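Local coordinates for protein aspartokinase (Synechocystis, PDB 3L76) that probably catalyses the ATP-dependent phosphorylation of aspartate, opening the pathway to lysine and threonine, and binds both of these amino acids at its ACT domains, at residues A[2-8]-A[168-174]; A[287-292]-A[329-333]; A[373-377]-A[459-464]; A[390-395]-A[562-567]. One frame throughout, in Å; residues are numbered along the deposited sequence.

Contact 1 (A[2-8]-A[168-174]); sequences ALIVQKF and ADFCEIY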
loop_
_atom_site.group_PDB
_atom_site.type_symbol
_atom_site.label_atom_id
_atom_site.label_comp_id
_atom_site.label_asym_id
_atom_site.label_seq_id
_atom_site.Cartn_x
_atom_site.Cartn_y
_atom_site.Cartn_z
ATOM N N ALA A 2 5.565 -23.976 22.547
ATOM C CA ALA A 2 6.172 -24.001 21.224
ATOM C C ALA A 2 5.510 -22.986 20.301
ATOM O O ALA A 2 6.056 -21.905 20.083
ATOM C CB ALA A 2 6.104 -25.402 20.626
ATOM N N LEU A 3 4.332 -23.327 19.774
ATOM C CA LEU A 3 3.632 -22.461 18.813
ATOM C C LEU A 3 3.024 -21.211 19.446
ATOM O O LEU A 3 2.000 -21.278 20.133
ATOM C CB LEU A 3 2.553 -23.232 18.059
ATOM C CG LEU A 3 1.853 -22.453 16.945
ATOM C CD1 LEU A 3 2.881 -21.873 15.987
ATOM C CD2 LEU A 3 0.846 -23.322 16.202
ATOM N N ILE A 4 3.654 -20.071 19.178
ATOM C CA ILE A 4 3.292 -18.804 19.795
ATOM C C ILE A 4 2.934 -17.773 18.732
ATOM O O ILE A 4 3.708 -17.548 17.804
ATOM C CB ILE A 4 4.479 -18.244 20.607
ATOM C CG1 ILE A 4 4.952 -19.251 21.652
ATOM C CG2 ILE A 4 4.124 -16.926 21.262
ATOM C CD1 ILE A 4 6.221 -18.826 22.358
ATOM N N VAL A 5 1.764 -17.148 18.861
ATOM C CA VAL A 5 1.433 -16.004 18.022
ATOM C C VAL A 5 1.735 -14.727 18.790
ATOM O O VAL A 5 1.186 -14.513 19.869
ATOM C CB VAL A 5 -0.042 -15.980 17.631
ATOM C CG1 VAL A 5 -0.329 -14.774 16.721
ATOM C CG2 VAL A 5 -0.464 -17.294 16.962
ATOM N N GLN A 6 2.612 -13.889 18.247
ATOM C CA GLN A 6 2.909 -12.597 18.864
ATOM C C GLN A 6 2.377 -11.440 18.014
ATOM O O GLN A 6 2.355 -11.515 16.788
ATOM C CB GLN A 6 4.412 -12.427 19.093
ATOM C CG GLN A 6 5.055 -13.499 19.963
ATOM C CD GLN A 6 6.528 -13.225 20.231
ATOM O OE1 GLN A 6 7.127 -12.329 19.633
ATOM N NE2 GLN A 6 7.116 -14.000 21.132
ATOM N N LYS A 7 1.932 -10.376 18.674
ATOM C CA LYS A 7 1.479 -9.180 17.974
ATOM C C LYS A 7 2.170 -7.973 18.568
ATOM O O LYS A 7 2.379 -7.907 19.774
ATOM C CB LYS A 7 -0.047 -9.017 18.035
ATOM C CG LYS A 7 -0.508 -7.769 18.783
ATOM C CD LYS A 7 -1.017 -6.655 17.857
ATOM C CE LYS A 7 -1.353 -5.409 18.679
ATOM N NZ LYS A 7 -2.049 -4.332 17.923
ATOM N N PHE A 8 2.540 -7.032 17.705
ATOM C CA PHE A 8 3.227 -5.820 18.122
ATOM C C PHE A 8 2.501 -4.604 17.586
ATOM O O PHE A 8 2.258 -4.493 16.382
ATOM C CB PHE A 8 4.672 -5.827 17.624
ATOM C CG PHE A 8 5.526 -6.897 18.250
ATOM C CD1 PHE A 8 5.622 -8.156 17.674
ATOM C CD2 PHE A 8 6.230 -6.645 19.418
ATOM C CE1 PHE A 8 6.420 -9.144 18.249
ATOM C CE2 PHE A 8 7.021 -7.628 20.004
ATOM C CZ PHE A 8 7.121 -8.876 19.422
ATOM N N ALA A 168 -2.535 -22.497 18.403
ATOM C CA ALA A 168 -1.386 -21.955 19.127
ATOM C C ALA A 168 -1.512 -22.202 20.625
ATOM O O ALA A 168 -2.611 -22.228 21.180
ATOM C CB ALA A 168 -1.212 -20.468 18.842
ATOM N N ASP A 169 -0.371 -22.373 21.277
ATOM C CA ASP A 169 -0.344 -22.654 22.704
ATOM C C ASP A 169 -0.770 -21.436 23.489
ATOM O O ASP A 169 -1.484 -21.545 24.488
ATOM C CB ASP A 169 1.051 -23.115 23.125
ATOM C CG ASP A 169 1.450 -24.424 22.464
ATOM O OD1 ASP A 169 0.757 -25.440 22.687
ATOM O OD2 ASP A 169 2.449 -24.441 21.717
ATOM N N PHE A 170 -0.328 -20.271 23.031
ATOM C CA PHE A 170 -0.833 -19.009 23.563
ATOM C C PHE A 170 -0.576 -17.849 22.610
ATOM O O PHE A 170 0.049 -18.018 21.569
ATOM C CB PHE A 170 -0.271 -18.715 24.959
ATOM C CG PHE A 170 1.214 -18.871 25.063
ATOM C CD1 PHE A 170 2.040 -17.759 25.016
ATOM C CD2 PHE A 170 1.783 -20.125 25.220
ATOM C CE1 PHE A 170 3.418 -17.893 25.116
ATOM C CE2 PHE A 170 3.158 -20.271 25.319
ATOM C CZ PHE A 170 3.978 -19.153 25.269
ATOM N N CYS A 171 -1.084 -16.678 22.977
ATOM C CA CYS A 171 -1.021 -15.504 22.128
ATOM C C CYS A 171 -0.623 -14.304 22.975
ATOM O O CYS A 171 -1.244 -14.030 23.995
ATOM C CB CYS A 171 -2.383 -15.270 21.465
ATOM S SG CYS A 171 -2.536 -13.713 20.599
ATOM N N GLU A 172 0.416 -13.594 22.548
ATOM C CA GLU A 172 0.951 -12.473 23.316
ATOM C C GLU A 172 0.749 -11.154 22.591
ATOM O O GLU A 172 1.106 -11.038 21.422
ATOM C CB GLU A 172 2.437 -12.684 23.567
ATOM C CG GLU A 172 2.789 -14.073 24.068
ATOM C CD GLU A 172 4.271 -14.230 24.369
ATOM O OE1 GLU A 172 4.746 -13.683 25.380
ATOM O OE2 GLU A 172 4.964 -14.915 23.599
ATOM N N ILE A 173 0.174 -10.168 23.283
ATOM C CA ILE A 173 -0.025 -8.834 22.715
ATOM C C ILE A 173 0.988 -7.872 23.304
ATOM O O ILE A 173 0.936 -7.566 24.495
ATOM C CB ILE A 173 -1.423 -8.270 23.018
ATOM C CG1 ILE A 173 -2.512 -9.284 22.661
ATOM C CG2 ILE A 173 -1.628 -6.952 22.279
ATOM C CD1 ILE A 173 -2.739 -9.451 21.186
ATOM N N TYR A 174 1.901 -7.385 22.470
ATOM C CA TYR A 174 2.950 -6.483 22.934
ATOM C C TYR A 174 2.593 -5.027 22.698
ATOM O O TYR A 174 2.019 -4.671 21.668
ATOM C CB TYR A 174 4.296 -6.826 22.287
ATOM C CG TYR A 174 4.858 -8.137 22.773
ATOM C CD1 TYR A 174 4.516 -9.331 22.154
ATOM C CD2 TYR A 174 5.706 -8.188 23.869
ATOM C CE1 TYR A 174 5.024 -10.539 22.595
ATOM C CE2 TYR A 174 6.219 -9.396 24.324
ATOM C CZ TYR A 174 5.875 -10.566 23.676
ATOM O OH TYR A 174 6.365 -11.769 24.113
#
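Phe8 and Tyr174 lay their rings side by side on one face of two neighbouring parallel strands, 3-8 and 170-174. Both hold CG anti to the carbonyl carbon (chi1 -66° in Phe8), which helps keep the planes only 13° apart; slid, the rings barely overlap. Tyr174 CD1 stands over the rim of the Phe8 face, and Phe8 CD2 reaches Tyr174 CB at 3.5 Å. This end is tight. Tyr174 N gives a bond to Lys7 O (2.8 Å), and Lys7 N to Glu172 O and Glu172 N to Val5 O bond almost as closely. On the same face Gln6 runs beside Glu172, its amide turned 85° from the carboxylate, and NE2 makes a weak bond to OE2. On the other face Lys7 CG rests on Ile173 CD1 (3.7 Å), a long aliphatic stem suiting a buried place, while NZ goes on to Ser41. Beta-branched Val5 meets Ala168 CB with CG2, and both touch Ala163 of helix 154-166, a place that suits a small alanine.

Toward the chain start the pairing slackens. Asp169 N still bonds Leu3 O (2.9 Å), but Val5 N to Phe170 O is weak. Exposed Asp169 OD2 receives Ala2 N from above the carboxylate plane (3.3 Å) and, weakly, Leu3 N. Strand 3-8 also pairs with strand 35-40, within the largely parallel, helix-flanked sheet of the amino acid kinase fold.

Contact 2 (A[287-292]-A[329-333]); sequences KLFRDI and VTSAI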
loop_
_atom_site.group_PDB
_atom_site.type_symbol
_atom_site.label_atom_id
_atom_site.label_comp_id
_atom_site.label_asym_id
_atom_site.label_seq_id
_atom_site.Cartn_x
_atom_site.Cartn_y
_atom_site.Cartn_z
ATOM N N LYS A 287 -27.115 -0.301 54.415
ATOM C CA LYS A 287 -27.757 -1.072 55.483
ATOM C C LYS A 287 -28.560 -2.263 54.977
ATOM O O LYS A 287 -28.437 -3.361 55.506
ATOM C CB LYS A 287 -28.641 -0.205 56.390
ATOM C CG LYS A 287 -29.333 -1.038 57.464
ATOM C CD LYS A 287 -29.753 -0.223 58.668
ATOM C CE LYS A 287 -29.729 -1.073 59.943
ATOM N NZ LYS A 287 -28.346 -1.491 60.341
ATOM N N LEU A 288 -29.391 -2.037 53.967
ATOM C CA LEU A 288 -30.153 -3.113 53.340
ATOM C C LEU A 288 -29.287 -4.341 53.057
ATOM O O LEU A 288 -29.537 -5.440 53.558
ATOM C CB LEU A 288 -30.754 -2.637 52.018
ATOM C CG LEU A 288 -32.127 -3.172 51.597
ATOM C CD1 LEU A 288 -32.305 -3.056 50.072
ATOM C CD2 LEU A 288 -32.365 -4.591 52.055
ATOM N N PHE A 289 -28.261 -4.153 52.242
ATOM C CA PHE A 289 -27.532 -5.292 51.730
ATOM C C PHE A 289 -26.565 -5.846 52.763
ATOM O O PHE A 289 -26.250 -7.031 52.748
ATOM C CB PHE A 289 -26.847 -4.955 50.393
ATOM C CG PHE A 289 -27.823 -4.636 49.287
ATOM C CD1 PHE A 289 -28.516 -5.651 48.636
ATOM C CD2 PHE A 289 -28.063 -3.326 48.910
ATOM C CE1 PHE A 289 -29.423 -5.365 47.622
ATOM C CE2 PHE A 289 -28.970 -3.026 47.897
ATOM C CZ PHE A 289 -29.651 -4.048 47.252
ATOM N N ARG A 290 -26.108 -4.995 53.673
ATOM C CA ARG A 290 -25.290 -5.487 54.770
ATOM C C ARG A 290 -26.069 -6.535 55.559
ATOM O O ARG A 290 -25.590 -7.650 55.748
ATOM C CB ARG A 290 -24.824 -4.354 55.680
ATOM C CG ARG A 290 -23.612 -3.583 55.177
ATOM C CD ARG A 290 -22.977 -2.810 56.320
ATOM N NE ARG A 290 -23.982 -2.074 57.085
ATOM C CZ ARG A 290 -24.037 -0.749 57.178
ATOM N NH1 ARG A 290 -23.125 0.003 56.571
ATOM N NH2 ARG A 290 -24.999 -0.176 57.889
ATOM N N ASP A 291 -27.280 -6.191 55.996
ATOM C CA ASP A 291 -28.081 -7.119 56.784
ATOM C C ASP A 291 -28.431 -8.375 55.997
ATOM O O ASP A 291 -28.309 -9.482 56.515
ATOM C CB ASP A 291 -29.349 -6.455 57.330
ATOM C CG ASP A 291 -29.053 -5.301 58.269
ATOM O OD1 ASP A 291 -27.913 -5.210 58.769
ATOM O OD2 ASP A 291 -29.968 -4.483 58.506
ATOM N N ILE A 292 -28.858 -8.215 54.747
ATOM C CA ILE A 292 -29.125 -9.375 53.900
ATOM C C ILE A 292 -27.926 -10.324 53.816
ATOM O O ILE A 292 -28.081 -11.551 53.844
ATOM C CB ILE A 292 -29.556 -8.966 52.492
ATOM C CG1 ILE A 292 -30.856 -8.172 52.549
ATOM C CG2 ILE A 292 -29.714 -10.198 51.589
ATOM C CD1 ILE A 292 -31.264 -7.547 51.224
ATOM N N VAL A 329 -36.106 -11.169 55.814
ATOM C CA VAL A 329 -34.996 -10.334 56.269
ATOM C C VAL A 329 -35.201 -8.883 55.868
ATOM O O VAL A 329 -34.992 -7.969 56.667
ATOM C CB VAL A 329 -33.657 -10.787 55.675
ATOM C CG1 VAL A 329 -32.534 -9.947 56.260
ATOM C CG2 VAL A 329 -33.432 -12.268 55.943
ATOM N N THR A 330 -35.595 -8.679 54.615
ATOM C CA THR A 330 -35.887 -7.345 54.115
ATOM C C THR A 330 -37.028 -6.711 54.917
ATOM O O THR A 330 -36.933 -5.554 55.327
ATOM C CB THR A 330 -36.205 -7.359 52.592
ATOM O OG1 THR A 330 -35.099 -7.933 51.869
ATOM C CG2 THR A 330 -36.465 -5.943 52.073
ATOM N N SER A 331 -38.089 -7.478 55.161
ATOM C CA SER A 331 -39.219 -6.988 55.948
ATOM C C SER A 331 -38.806 -6.521 57.336
ATOM O O SER A 331 -39.488 -5.686 57.941
ATOM C CB SER A 331 -40.327 -8.039 56.061
ATOM O OG SER A 331 -41.089 -8.112 54.864
ATOM N N ALA A 332 -37.683 -7.039 57.824
ATOM C CA ALA A 332 -37.247 -6.730 59.180
ATOM C C ALA A 332 -36.313 -5.517 59.264
ATOM O O ALA A 332 -36.325 -4.778 60.243
ATOM C CB ALA A 332 -36.610 -7.954 59.820
ATOM N N ILE A 333 -35.498 -5.321 58.239
ATOM C CA ILE A 333 -34.648 -4.138 58.168
ATOM C C ILE A 333 -35.478 -2.879 57.898
ATOM O O ILE A 333 -35.210 -1.809 58.449
ATOM C CB ILE A 333 -33.622 -4.260 57.040
ATOM C CG1 ILE A 333 -32.945 -5.630 57.077
ATOM C CG2 ILE A 333 -32.606 -3.139 57.136
ATOM C CD1 ILE A 333 -32.152 -5.931 55.832
#
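Ile333 enters helix 287-292 as a knob among Lys287, Leu288, Asp291 and Ile292. Its CB lies 3.9 Å from Asp291 OD2. There the side chain divides. CG2, anti to the backbone N, meets the aliphatic CG of Lys287 at 3.9 Å and the same carboxylate oxygen. CG1, anti to the carbonyl carbon (chi1 -47°), passes Asp291 CB at 3.7 Å. The tip, CD1, reaches into the hole: it lies close to Asp291 CB, 3.5 Å from Leu288 O, and 4.0 Å from Leu288 CD2, whose side chain crosses that of Ile333 at about a right angle. A beta-branched isoleucine, with two arms leaving CB, suits a hole made partly of methylenes and backbone. Beside it Ile292 CD1 nears Thr330 OG1, whose hydroxyl is bonded to Ala326 O one turn back, and Val329 CG1 packs on Ile292. No hydrogen bond joins segments 287-292 and 329-333, at 133° with axes 9.8 Å apart. Leu288 and Ile292 also rest on strand 311-318, so this is the helix pair covering the sheet of an ACT domain.

Contact 3 (A[373-377]-A[459-464]); sequences AKMFK and AAQLFT. With THR (threonine), chain D.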
loop_
_atom_site.group_PDB
_atom_site.type_symbol
_atom_site.label_atom_id
_atom_site.label_comp_id
_atom_site.label_asym_id
_atom_site.label_seq_id
_atom_site.Cartn_x
_atom_site.Cartn_y
_atom_site.Cartn_z
ATOM N N ALA A 373 -31.601 -1.051 21.541
ATOM C CA ALA A 373 -32.845 -0.726 20.858
ATOM C C ALA A 373 -33.386 -1.927 20.091
ATOM O O ALA A 373 -34.593 -2.193 20.073
ATOM C CB ALA A 373 -32.629 0.442 19.927
ATOM N N LYS A 374 -32.486 -2.656 19.447
ATOM C CA LYS A 374 -32.890 -3.829 18.694
ATOM C C LYS A 374 -33.352 -4.960 19.614
ATOM O O LYS A 374 -34.273 -5.696 19.288
ATOM C CB LYS A 374 -31.761 -4.297 17.784
ATOM C CG LYS A 374 -32.129 -5.518 16.970
ATOM C CD LYS A 374 -30.970 -5.948 16.110
ATOM C CE LYS A 374 -31.292 -7.216 15.329
ATOM N NZ LYS A 374 -30.030 -7.875 14.891
ATOM N N MET A 375 -32.717 -5.097 20.770
ATOM C CA MET A 375 -33.230 -6.027 21.769
ATOM C C MET A 375 -34.681 -5.709 22.126
ATOM O O MET A 375 -35.562 -6.566 22.022
ATOM C CB MET A 375 -32.383 -6.003 23.027
ATOM C CG MET A 375 -32.803 -7.055 24.029
ATOM S SD MET A 375 -31.937 -6.877 25.591
ATOM C CE MET A 375 -32.473 -8.381 26.383
ATOM N N PHE A 376 -34.925 -4.467 22.527
ATOM C CA PHE A 376 -36.273 -4.008 22.906
ATOM C C PHE A 376 -37.306 -4.168 21.797
ATOM O O PHE A 376 -38.437 -4.570 22.056
ATOM C CB PHE A 376 -36.241 -2.549 23.395
ATOM C CG PHE A 376 -35.211 -2.288 24.485
ATOM C CD1 PHE A 376 -34.739 -3.328 25.293
ATOM C CD2 PHE A 376 -34.713 -1.011 24.695
ATOM C CE1 PHE A 376 -33.795 -3.088 26.297
ATOM C CE2 PHE A 376 -33.766 -0.751 25.692
ATOM C CZ PHE A 376 -33.306 -1.778 26.495
ATOM N N LYS A 377 -36.920 -3.868 20.560
ATOM C CA LYS A 377 -37.827 -4.038 19.421
ATOM C C LYS A 377 -38.184 -5.512 19.210
ATOM O O LYS A 377 -39.346 -5.856 19.009
ATOM C CB LYS A 377 -37.210 -3.463 18.144
ATOM C CG LYS A 377 -38.036 -3.701 16.881
ATOM C CD LYS A 377 -37.192 -3.530 15.605
ATOM C CE LYS A 377 -37.936 -3.998 14.349
ATOM N NZ LYS A 377 -39.183 -3.217 14.093
ATOM N N ALA A 459 -40.004 1.277 25.255
ATOM C CA ALA A 459 -38.542 1.385 25.279
ATOM C C ALA A 459 -37.940 1.256 23.878
ATOM O O ALA A 459 -36.979 1.939 23.537
ATOM C CB ALA A 459 -37.936 0.325 26.202
ATOM N N ALA A 460 -38.489 0.345 23.085
ATOM C CA ALA A 460 -38.058 0.174 21.706
ATOM C C ALA A 460 -38.115 1.494 20.960
ATOM O O ALA A 460 -37.143 1.901 20.321
ATOM C CB ALA A 460 -38.916 -0.881 20.984
ATOM N N GLN A 461 -39.252 2.169 21.047
ATOM C CA GLN A 461 -39.440 3.385 20.263
ATOM C C GLN A 461 -38.568 4.557 20.730
ATOM O O GLN A 461 -38.129 5.366 19.919
ATOM C CB GLN A 461 -40.931 3.742 20.122
ATOM C CG GLN A 461 -41.429 4.919 20.933
ATOM C CD GLN A 461 -42.928 5.104 20.775
ATOM O OE1 GLN A 461 -43.634 4.185 20.353
ATOM N NE2 GLN A 461 -43.420 6.291 21.108
ATOM N N LEU A 462 -38.277 4.608 22.022
ATOM C CA LEU A 462 -37.443 5.672 22.558
ATOM C C LEU A 462 -35.991 5.453 22.182
ATOM O O LEU A 462 -35.293 6.376 21.765
ATOM C CB LEU A 462 -37.581 5.739 24.076
ATOM C CG LEU A 462 -38.966 6.139 24.587
ATOM C CD1 LEU A 462 -39.138 5.710 26.015
ATOM C CD2 LEU A 462 -39.207 7.638 24.421
ATOM N N PHE A 463 -35.531 4.220 22.323
ATOM C CA PHE A 463 -34.138 3.926 22.044
ATOM C C PHE A 463 -33.844 3.745 20.566
ATOM O O PHE A 463 -32.718 4.005 20.139
ATOM C CB PHE A 463 -33.620 2.781 22.908
ATOM C CG PHE A 463 -33.496 3.159 24.328
ATOM C CD1 PHE A 463 -32.427 3.912 24.751
ATOM C CD2 PHE A 463 -34.482 2.832 25.232
ATOM C CE1 PHE A 463 -32.327 4.309 26.064
ATOM C CE2 PHE A 463 -34.384 3.238 26.537
ATOM C CZ PHE A 463 -33.310 3.983 26.951
ATOM N N THR A 464 -34.855 3.361 19.781
ATOM C CA THR A 464 -34.681 3.311 18.327
ATOM C C THR A 464 -34.433 4.712 17.789
ATOM O O THR A 464 -33.582 4.912 16.925
ATOM C CB THR A 464 -35.893 2.711 17.605
ATOM O OG1 THR A 464 -35.980 1.321 17.898
ATOM C CG2 THR A 464 -35.766 2.875 16.093
HETATM N N THR D . -42.669 -1.863 29.576
HETATM C CA THR D . -42.161 -0.973 28.534
HETATM C C THR D . -41.724 -1.790 27.330
HETATM O O THR D . -41.672 -3.032 27.399
HETATM C CB THR D . -40.969 -0.131 29.011
HETATM O OG1 THR D . -39.896 -1.003 29.403
HETATM C CG2 THR D . -41.379 0.778 30.187
HETATM O OXT THR D . -41.429 -1.207 26.278
#
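Ala373 and Phe463, Phe376 and Ala460 face each other where helices 371-381 and 458-468, each from a different ACT domain, pack almost antiparallel, segments 373-377 and 459-464 lying at 154°. The van der Waals contacts rest on small residues. Ala373 CB sits 3.6 Å from Phe463 O, and Ala460 CB comes equally near Lys377 N; methyl groups here let the segment axes approach to 8.0 Å, where longer side chains would hold them apart. Phe376 CB lies on the Ala460 backbone, and its CD2 meets Ala459 CB at 3.8 Å.

The aromatic contact is an offset edge-to-face pair. With CG anti to the carbonyl carbon (chi1 -52°), Phe376 turns its edge toward the face of Phe463, planes 69° apart, CE2 3.7 Å from Phe463 CD2; both rings also rest on Ile476. A serine in place of Phe376 would probably leave the Phe463 face without its edge partner and open a gap beside Ala459.

The polar contacts run within one helix or to a ligand. Thr464 OG1 and N grip Ala460 O from opposite faces of its plane, OG1 at 2.7 Å. Bound threonine, held also by Asp454, Asn385 and Gln478, receives at OXT the backbone N of Ala459, 3.0 Å away and nearly straight.

Contact 4 (A[390-395]-A[562-567]); sequences STSEVK and ATSEIK. With LYS (lysine), chain E; LYS (lysine), chain F.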
loop_
_atom_site.group_PDB
_atom_site.type_symbol
_atom_site.label_atom_id
_atom_site.label_comp_id
_atom_site.label_asym_id
_atom_site.label_seq_id
_atom_site.Cartn_x
_atom_site.Cartn_y
_atom_site.Cartn_z
ATOM N N SER A 390 -31.309 -3.603 33.222
ATOM C CA SER A 390 -30.014 -3.373 33.845
ATOM C C SER A 390 -28.887 -3.635 32.842
ATOM O O SER A 390 -28.792 -4.729 32.257
ATOM C CB SER A 390 -29.849 -4.287 35.058
ATOM O OG SER A 390 -28.630 -4.043 35.729
ATOM N N THR A 391 -28.039 -2.628 32.643
ATOM C CA THR A 391 -26.873 -2.775 31.787
ATOM C C THR A 391 -25.542 -2.926 32.530
ATOM O O THR A 391 -25.330 -2.364 33.609
ATOM C CB THR A 391 -26.735 -1.625 30.772
ATOM O OG1 THR A 391 -26.696 -0.370 31.462
ATOM C CG2 THR A 391 -27.887 -1.647 29.797
ATOM N N SER A 392 -24.649 -3.720 31.937
ATOM C CA SER A 392 -23.228 -3.664 32.284
ATOM C C SER A 392 -22.469 -3.112 31.076
ATOM O O SER A 392 -23.055 -2.441 30.228
ATOM C CB SER A 392 -22.684 -5.030 32.770
ATOM O OG SER A 392 -22.748 -6.035 31.768
ATOM N N GLU A 393 -21.177 -3.387 30.978
ATOM C CA GLU A 393 -20.434 -2.952 29.800
ATOM C C GLU A 393 -20.790 -3.760 28.558
ATOM O O GLU A 393 -20.884 -3.217 27.473
ATOM C CB GLU A 393 -18.935 -3.049 30.042
ATOM C CG GLU A 393 -18.135 -2.298 29.019
ATOM C CD GLU A 393 -18.290 -0.800 29.182
ATOM O OE1 GLU A 393 -18.977 -0.165 28.354
ATOM O OE2 GLU A 393 -17.729 -0.262 30.152
ATOM N N VAL A 394 -21.041 -5.052 28.750
ATOM C CA VAL A 394 -21.197 -5.971 27.633
ATOM C C VAL A 394 -22.499 -6.772 27.709
ATOM O O VAL A 394 -22.744 -7.690 26.910
ATOM C CB VAL A 394 -19.972 -6.915 27.519
ATOM C CG1 VAL A 394 -18.754 -6.144 27.048
ATOM C CG2 VAL A 394 -19.685 -7.580 28.855
ATOM N N LYS A 395 -23.359 -6.407 28.654
ATOM C CA LYS A 395 -24.677 -7.045 28.747
ATOM C C LYS A 395 -25.785 -6.039 28.912
ATOM O O LYS A 395 -25.666 -5.083 29.688
ATOM C CB LYS A 395 -24.750 -8.010 29.954
ATOM C CG LYS A 395 -24.112 -9.352 29.709
ATOM C CD LYS A 395 -24.378 -10.300 30.842
ATOM C CE LYS A 395 -23.537 -11.553 30.693
ATOM N NZ LYS A 395 -23.922 -12.588 31.692
ATOM N N ALA A 562 -26.812 -0.279 38.950
ATOM C CA ALA A 562 -27.049 -1.247 37.872
ATOM C C ALA A 562 -26.016 -2.371 37.887
ATOM O O ALA A 562 -24.863 -2.186 38.265
ATOM C CB ALA A 562 -27.083 -0.564 36.504
ATOM N N THR A 563 -26.425 -3.542 37.442
ATOM C CA THR A 563 -25.641 -4.721 37.743
ATOM C C THR A 563 -25.534 -5.707 36.564
ATOM O O THR A 563 -26.357 -5.700 35.650
ATOM C CB THR A 563 -26.237 -5.381 39.008
ATOM O OG1 THR A 563 -25.247 -5.468 40.038
ATOM C CG2 THR A 563 -26.827 -6.712 38.710
ATOM N N SER A 564 -24.470 -6.500 36.557
ATOM C CA SER A 564 -24.477 -7.797 35.873
ATOM C C SER A 564 -23.962 -8.815 36.887
ATOM O O SER A 564 -23.759 -8.479 38.049
ATOM C CB SER A 564 -23.635 -7.785 34.593
ATOM O OG SER A 564 -22.256 -7.735 34.869
ATOM N N GLU A 565 -23.753 -10.056 36.485
ATOM C CA GLU A 565 -23.261 -11.041 37.454
ATOM C C GLU A 565 -21.893 -10.684 38.043
ATOM O O GLU A 565 -21.552 -11.140 39.126
ATOM C CB GLU A 565 -23.202 -12.446 36.847
ATOM C CG GLU A 565 -24.511 -12.939 36.235
ATOM C CD GLU A 565 -24.773 -12.334 34.881
ATOM O OE1 GLU A 565 -23.893 -11.604 34.379
ATOM O OE2 GLU A 565 -25.848 -12.608 34.317
ATOM N N ILE A 566 -21.103 -9.879 37.337
ATOM C CA ILE A 566 -19.733 -9.608 37.781
ATOM C C ILE A 566 -19.359 -8.127 37.789
ATOM O O ILE A 566 -18.218 -7.773 38.075
ATOM C CB ILE A 566 -18.675 -10.415 36.943
ATOM C CG1 ILE A 566 -18.503 -9.833 35.538
ATOM C CG2 ILE A 566 -19.059 -11.896 36.852
ATOM C CD1 ILE A 566 -17.462 -10.574 34.706
ATOM N N LYS A 567 -20.321 -7.267 37.473
ATOM C CA LYS A 567 -20.102 -5.819 37.498
ATOM C C LYS A 567 -21.196 -5.124 38.287
ATOM O O LYS A 567 -22.376 -5.370 38.052
ATOM C CB LYS A 567 -20.071 -5.230 36.086
ATOM C CG LYS A 567 -19.660 -3.766 36.054
ATOM C CD LYS A 567 -19.529 -3.222 34.616
ATOM C CE LYS A 567 -18.608 -1.992 34.562
ATOM N NZ LYS A 567 -18.814 -1.214 33.319
HETATM N N LYS E . -23.604 -11.672 44.361
HETATM C CA LYS E . -22.956 -10.526 44.984
HETATM C C LYS E . -23.636 -10.204 46.322
HETATM O O LYS E . -24.637 -10.834 46.699
HETATM C CB LYS E . -22.961 -9.309 44.049
HETATM C CG LYS E . -24.353 -8.881 43.533
HETATM C CD LYS E . -24.249 -7.654 42.605
HETATM C CE LYS E . -23.737 -8.030 41.216
HETATM N NZ LYS E . -24.578 -9.126 40.617
HETATM O OXT LYS E . -23.187 -9.328 47.066
HETATM N N LYS F . -23.909 1.240 23.457
HETATM C CA LYS F . -25.071 0.368 23.241
HETATM C C LYS F . -26.227 1.057 22.529
HETATM O O LYS F . -26.285 2.309 22.506
HETATM C CB LYS F . -25.547 -0.240 24.571
HETATM C CG LYS F . -24.532 -1.180 25.216
HETATM C CD LYS F . -24.812 -1.433 26.689
HETATM C CE LYS F . -24.215 -0.343 27.557
HETATM N NZ LYS F . -23.194 -0.866 28.514
HETATM O OXT LYS F . -27.105 0.349 21.971
HETATM O O HOH W 1 -26.563 -6.492 32.877
HETATM O O HOH W 2 -20.591 -0.003 31.970
#
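The Glu565 carboxylate is met by Lys395, whose NZ comes from 42° above its plane to OE1, in a salt bridge of 2.9 Å, while OE2 pairs with Lys357. Glu393 OE2 forms a salt bridge with Lys567 NZ (3.5 Å), and a water bonded to that NZ reaches OE2 weakly. Lysine suits both places: extended, Lys395 spans to the other segment, crossing Glu565 at about a right angle. With an alanine here, Glu565 and Glu265, which share the Lys395 ammonium, would probably both lose this positive partner.

Between these pairs, where two turns meet, the small side chains of Ser392 and Ser564 lie together, and both hydroxyls bind Glu204. A chi1 of -177° swings Ser390 OG to the other segment, where it donates to Thr563 O in the carbonyl plane, on a lone pair, at 2.8 Å. Ser564 O holds the NZ of one bound lysine (2.8 Å). Strands 388-391 and 560-563 run into the turns, with helix 199-204 against them and strand 475-479 beside Thr391 and Ala562.

How the contacts relate
Contact 1 belongs to the amino acid kinase part and the other three to the ACT domains. Contacts 1, 3 and 4 are mostly buried, contact 2 only partly. Contact 1 is backbone pairing of parallel strands; contacts 2 and 3 are helix pairs without a hydrogen bond between them, the first within one ACT domain and the second between two. Contact 4 differs again, joining two turns by charges and serines, each turn holding a bound lysine. Its centre lies about 18 Å from that of contact 3, and helix 371-381 is followed in the chain by strand 388-391, so the two share one ACT domain. Contacts 1 and 2 lie farthest apart, their centres about 49 Å from each other.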